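Local coordinates for N-acetyltransferase (Trypanosoma brucei, PDB 3I3G), which probably transfers the acetyl group of acetyl-CoA to the amine of D-glucosamine 6-phosphate, a step toward UDP-N-acetylglucosamine, at residues V25-E28 against S29-S32; C122-S125 against R126-G129. All coordinates share one frame; numbering follows the deposited sequence. Where two conformers were deposited one is given.

Contact 1. Residues V25-E28 against S29-S32; sequences VLEE and SDLS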
ATOM      1  N   VAL A  25      -6.875  -7.403  17.608  1.00 17.03           N
ATOM      2  CA  VAL A  25      -7.175  -7.521  16.187  0.50 16.89           C
ATOM      3  C   VAL A  25      -8.669  -7.354  15.933  1.00 16.82           C
ATOM      4  O   VAL A  25      -9.497  -7.761  16.750  1.00 16.75           O
ATOM      5  CB  VAL A  25      -6.720  -8.879  15.623  0.50 16.93           C
ATOM      6  CG1 VAL A  25      -5.230  -9.075  15.852  0.50 16.89           C
ATOM      7  CG2 VAL A  25      -7.518 -10.009  16.254  0.50 16.81           C
ATOM      8  N   LEU A  26      -9.004  -6.752  14.797  1.00 16.71           N
ATOM      9  CA  LEU A  26     -10.393  -6.551  14.411  1.00 16.69           C
ATOM     10  C   LEU A  26     -11.097  -7.895  14.230  1.00 16.70           C
ATOM     11  O   LEU A  26     -10.548  -8.809  13.618  1.00 16.70           O
ATOM     12  CB  LEU A  26     -10.458  -5.756  13.107  1.00 16.72           C
ATOM     13  CG  LEU A  26     -11.843  -5.510  12.509  1.00 16.60           C
ATOM     14  CD1 LEU A  26     -12.612  -4.516  13.358  1.00 16.54           C
ATOM     15  CD2 LEU A  26     -11.719  -5.009  11.081  1.00 16.59           C
ATOM     16  N   GLU A  27     -12.308  -8.015  14.767  1.00 16.57           N
ATOM     17  CA  GLU A  27     -13.099  -9.229  14.565  1.00 16.58           C
ATOM     18  C   GLU A  27     -14.504  -8.942  14.036  1.00 16.35           C
ATOM     19  O   GLU A  27     -14.973  -7.804  14.068  1.00 16.20           O
ATOM     20  CB  GLU A  27     -13.139 -10.093  15.831  1.00 16.68           C
ATOM     21  CG  GLU A  27     -13.231  -9.325  17.136  1.00 17.55           C
ATOM     22  CD  GLU A  27     -12.758 -10.150  18.321  1.00 18.54           C
ATOM     23  OE1 GLU A  27     -13.196  -9.881  19.459  1.00 19.28           O
ATOM     24  OE2 GLU A  27     -11.946 -11.075  18.113  1.00 19.38           O
ATOM     25  N   GLU A  28     -15.163  -9.985  13.542  1.00 16.13           N
ATOM     26  CA  GLU A  28     -16.438  -9.835  12.848  1.00 15.99           C
ATOM     27  C   GLU A  28     -17.475  -9.060  13.659  1.00 15.73           C
ATOM     28  O   GLU A  28     -18.245  -8.278  13.103  1.00 15.65           O
ATOM     29  CB  GLU A  28     -16.989 -11.205  12.438  1.00 16.11           C
ATOM     30  CG  GLU A  28     -18.114 -11.140  11.419  1.00 16.57           C
ATOM     31  CD  GLU A  28     -18.502 -12.505  10.885  1.00 17.26           C
ATOM     32  OE1 GLU A  28     -17.832 -13.499  11.238  1.00 17.78           O
ATOM     33  OE2 GLU A  28     -19.474 -12.582  10.108  1.00 17.56           O
ATOM     34  N   SER A  29     -17.492  -9.272  14.971  1.00 15.43           N
ATOM     35  CA  SER A  29     -18.463  -8.598  15.833  1.00 15.22           C
ATOM     36  C   SER A  29     -18.205  -7.094  15.942  1.00 15.00           C
ATOM     37  O   SER A  29     -19.056  -6.348  16.427  1.00 14.93           O
ATOM     38  CB  SER A  29     -18.475  -9.230  17.228  1.00 15.23           C
ATOM     39  OG  SER A  29     -18.775 -10.616  17.159  1.00 15.42           O
ATOM     40  N   ASP A  30     -17.034  -6.656  15.484  1.00 14.69           N
ATOM     41  CA  ASP A  30     -16.639  -5.248  15.572  1.00 14.49           C
ATOM     42  C   ASP A  30     -17.011  -4.443  14.327  1.00 14.30           C
ATOM     43  O   ASP A  30     -17.053  -3.213  14.365  1.00 14.16           O
ATOM     44  CB  ASP A  30     -15.124  -5.126  15.767  1.00 14.45           C
ATOM     45  CG  ASP A  30     -14.615  -5.894  16.968  1.00 14.52           C
ATOM     46  OD1 ASP A  30     -15.353  -6.022  17.968  1.00 14.30           O
ATOM     47  OD2 ASP A  30     -13.455  -6.359  16.913  1.00 14.80           O
ATOM     48  N   LEU A  31     -17.267  -5.138  13.225  1.00 14.08           N
ATOM     49  CA  LEU A  31     -17.342  -4.499  11.908  1.00 14.01           C
ATOM     50  C   LEU A  31     -18.267  -3.281  11.816  1.00 13.87           C
ATOM     51  O   LEU A  31     -17.884  -2.251  11.260  1.00 13.86           O
ATOM     52  CB  LEU A  31     -17.689  -5.528  10.828  1.00 14.03           C
ATOM     53  CG  LEU A  31     -16.683  -6.678  10.713  1.00 14.22           C
ATOM     54  CD1 LEU A  31     -17.065  -7.629   9.593  1.00 14.29           C
ATOM     55  CD2 LEU A  31     -15.279  -6.139  10.495  1.00 14.24           C
ATOM     56  N   SER A  32     -19.480  -3.395  12.348  1.00 13.77           N
ATOM     57  CA  SER A  32     -20.442  -2.297  12.283  0.50 13.63           C
ATOM     58  C   SER A  32     -19.948  -1.072  13.048  1.00 13.56           C
ATOM     59  O   SER A  32     -19.979   0.045  12.534  1.00 13.53           O
ATOM     60  CB  SER A  32     -21.807  -2.740  12.815  0.50 13.65           C
ATOM     61  OG  SER A  32     -21.741  -3.056  14.194  0.50 13.79           O
TER
HETATM   62  O   HOH W   1     -20.458  -6.150  13.267  1.00 16.62           O

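Contact 2. Residues C122-S125 against R126-G129; sequences CEIS and RSKG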
ATOM      1  N   CYS A 122       4.189  -0.785  14.089  1.00 18.93           N
ATOM      2  CA  CYS A 122       5.619  -0.710  13.815  1.00 19.34           C
ATOM      3  C   CYS A 122       6.337  -1.932  14.373  1.00 19.62           C
ATOM      4  O   CYS A 122       7.262  -2.456  13.754  1.00 19.64           O
ATOM      5  CB  CYS A 122       6.222   0.568  14.402  1.00 19.28           C
ATOM      6  SG  CYS A 122       5.839   2.062  13.471  1.00 19.48           S
ATOM      7  N   GLU A 123       5.907  -2.381  15.547  1.00 20.02           N
ATOM      8  CA  GLU A 123       6.492  -3.564  16.165  1.00 20.47           C
ATOM      9  C   GLU A 123       6.191  -4.806  15.333  1.00 20.55           C
ATOM     10  O   GLU A 123       7.073  -5.632  15.089  1.00 20.52           O
ATOM     11  CB  GLU A 123       5.979  -3.740  17.595  1.00 20.58           C
ATOM     12  CG  GLU A 123       6.435  -5.030  18.257  1.00 21.51           C
ATOM     13  CD  GLU A 123       7.940  -5.211  18.205  1.00 22.62           C
ATOM     14  OE1 GLU A 123       8.666  -4.192  18.220  1.00 23.25           O
ATOM     15  OE2 GLU A 123       8.397  -6.373  18.150  1.00 23.35           O
ATOM     16  N   ILE A 124       4.943  -4.936  14.897  1.00 20.67           N
ATOM     17  CA  ILE A 124       4.561  -6.040  14.028  1.00 20.87           C
ATOM     18  C   ILE A 124       5.414  -6.024  12.765  1.00 21.04           C
ATOM     19  O   ILE A 124       5.963  -7.047  12.360  1.00 21.05           O
ATOM     20  CB  ILE A 124       3.074  -5.973  13.645  1.00 20.81           C
ATOM     21  CG1 ILE A 124       2.198  -6.131  14.891  1.00 20.82           C
ATOM     22  CG2 ILE A 124       2.742  -7.046  12.618  1.00 20.89           C
ATOM     23  CD1 ILE A 124       0.718  -5.960  14.627  1.00 20.66           C
ATOM     24  N   SER A 125       5.526  -4.851  12.150  1.00 21.30           N
ATOM     25  CA  SER A 125       6.364  -4.683  10.971  1.00 21.62           C
ATOM     26  C   SER A 125       7.784  -5.169  11.250  1.00 21.90           C
ATOM     27  O   SER A 125       8.353  -5.931  10.468  1.00 21.93           O
ATOM     28  CB  SER A 125       6.383  -3.219  10.530  1.00 21.56           C
ATOM     29  OG  SER A 125       5.079  -2.771  10.200  1.00 21.50           O
ATOM     30  N   ARG A 126       8.351  -4.723  12.366  1.00 22.32           N
ATOM     31  CA  ARG A 126       9.690  -5.144  12.761  1.00 22.76           C
ATOM     32  C   ARG A 126       9.793  -6.666  12.801  1.00 22.83           C
ATOM     33  O   ARG A 126      10.749  -7.246  12.286  1.00 22.96           O
ATOM     34  CB  ARG A 126      10.057  -4.573  14.133  1.00 22.90           C
ATOM     35  CG  ARG A 126      10.322  -3.077  14.151  1.00 23.63           C
ATOM     36  CD  ARG A 126      10.905  -2.650  15.491  1.00 24.89           C
ATOM     37  NE  ARG A 126      11.151  -1.213  15.557  1.00 25.84           N
ATOM     38  CZ  ARG A 126      10.304  -0.333  16.083  1.00 26.37           C
ATOM     39  NH1 ARG A 126      10.612   0.956  16.100  1.00 26.51           N
ATOM     40  NH2 ARG A 126       9.150  -0.744  16.591  1.00 26.64           N
ATOM     41  N   SER A 127       8.801  -7.303  13.414  1.00 22.91           N
ATOM     42  CA  SER A 127       8.809  -8.750  13.600  1.00 22.95           C
ATOM     43  C   SER A 127       8.813  -9.507  12.277  1.00 22.94           C
ATOM     44  O   SER A 127       9.305 -10.631  12.200  1.00 23.03           O
ATOM     45  CB  SER A 127       7.606  -9.187  14.440  1.00 22.98           C
ATOM     46  OG  SER A 127       6.398  -9.041  13.712  1.00 23.10           O
ATOM     47  N   LYS A 128       8.256  -8.889  11.240  1.00 22.85           N
ATOM     48  CA  LYS A 128       8.154  -9.530   9.934  1.00 22.75           C
ATOM     49  C   LYS A 128       9.349  -9.207   9.042  1.00 22.49           C
ATOM     50  O   LYS A 128       9.373  -9.570   7.866  1.00 22.64           O
ATOM     51  CB  LYS A 128       6.850  -9.126   9.239  1.00 22.84           C
ATOM     52  CG  LYS A 128       5.591  -9.675   9.898  1.00 23.41           C
ATOM     53  CD  LYS A 128       5.505 -11.188   9.751  1.00 24.44           C
ATOM     54  CE  LYS A 128       4.129 -11.710  10.143  1.00 25.13           C
ATOM     55  NZ  LYS A 128       3.791 -11.400  11.559  1.00 25.57           N
ATOM     56  N   GLY A 129      10.337  -8.519   9.605  1.00 22.17           N
ATOM     57  CA  GLY A 129      11.566  -8.213   8.878  1.00 21.66           C
ATOM     58  C   GLY A 129      11.502  -6.979   7.997  1.00 21.34           C
ATOM     59  O   GLY A 129      12.338  -6.801   7.109  1.00 21.35           O
TER

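Contact 1. Residues V25-E28 against S29-S32
Glu27 and Asp30 bind each other twice where the chain turns from strand 21-25 into helix 31-38. The backbone N of Glu27 donates to Asp30 OD2 over 2.9 Å, reaching this oxygen from above the carboxylate plane, and in return Asp30 N donates to Glu27 O at 2.8 Å. The two bonds close a small ring of main chain and side chain that ties the turn together. With Asp30 CG lying beside its own backbone N (chi1 -56°), the carboxylate swings back toward Glu27. This acid is buried, and its OD2 also forms a salt bridge with Arg24, which together with the bond from Glu27 N holds the carboxylate. Arg24 pairs with Glu27 OE1 as well; the shared arginine would offset the repulsion between Glu27 OE1 and Asp30 OD2, 4.4 Å apart with their carboxylate planes 30° from parallel. One residue further on, Leu31 N reaches Glu28 O in a longer bond of 3.3 Å, and a water bridges the same carbonyl oxygen to Ser32 N, so two donors grip this oxygen. Beside these bonds the packing is apolar: Leu26 CD1 rests against Asp30 CB at 3.5 Å, while Leu26 CD2 touches Leu31 CD2 at 3.8 Å, the two leucines crossing at about a right angle. Leu26 also lies on Thr66 and Val68 of strand 65-71, and Leu31 packs on Leu52 and Ala56 of helix 49-61. Phe89 of the second subunit touches both leucines, placing the turn between sheet, helix and dimer partner.

Contact 2. Residues C122-S125 against R126-G129
The contact between Cys122-Ser125 and Arg126-Gly129 is the last turn of helix 113-127 and the Schellman motif that ends it, within the beta-alpha-beta unit formed with strands 96-104 and 132-137 of the GNAT fold. Gly129, with its positive phi of 84°, is the C-prime residue: its N bonds to Arg126 O, and Cys130 N turns back to Ser125 O. Before this cap the helical ladder is regular, Arg126 N donating to Cys122 O and Ser127 N to Glu123 O, both at 2.9 Å. It slackens at Lys128, whose N makes a weak bond to Ile124 O and a second one to Ser125 O, each 3.1 Å long. Toward the sheet, Ile124 and Ser125 touch Leu83 of strand 76-86, and Ser125 OG is held by Leu121 O one turn earlier. Leu161 of the second subunit packs on Ser125 and Arg126. The Arg126 chain runs extended from CG to NE back along the helix, its CG passing 3.1 Å from Cys122 O and its NH2 lying 3.9 Å from Cys122 CB. There it meets Glu123, which bends at chi2 to bring OE1 within 3.8 Å of Arg126 NH2, a long salt bridge between planes 25° apart. Ser127 folds its hydroxyl against the helix instead: chi1 of 70° sets OG between the backbone N and the carbonyl carbon, from where it points at Ile124 O, though the 2.4 Å between Ser127 OG and Ile124 O is so short that the details of this bond are doubtful.

In the fold
Contact 1 and contact 2 mark opposite kinds of helix boundary: residues 25-32 lead from the first strand into helix 31-38, while residues 122-129 close helix 113-127 and turn the chain toward strand 132-137. Their centres are 23 Å apart; the nearest atoms come within about 7 Å without touching. The strands that each contact adjoins, 21-25 and 132-137, are the outermost of the mixed five-stranded sheet within this chain. Both contacts also border the second subunit, contact 1 through Phe89 and contact 2 through Leu159 and Leu161 of that chain, so both belong to the surroundings of the dimer interface. Neither includes a bound substrate or cofactor.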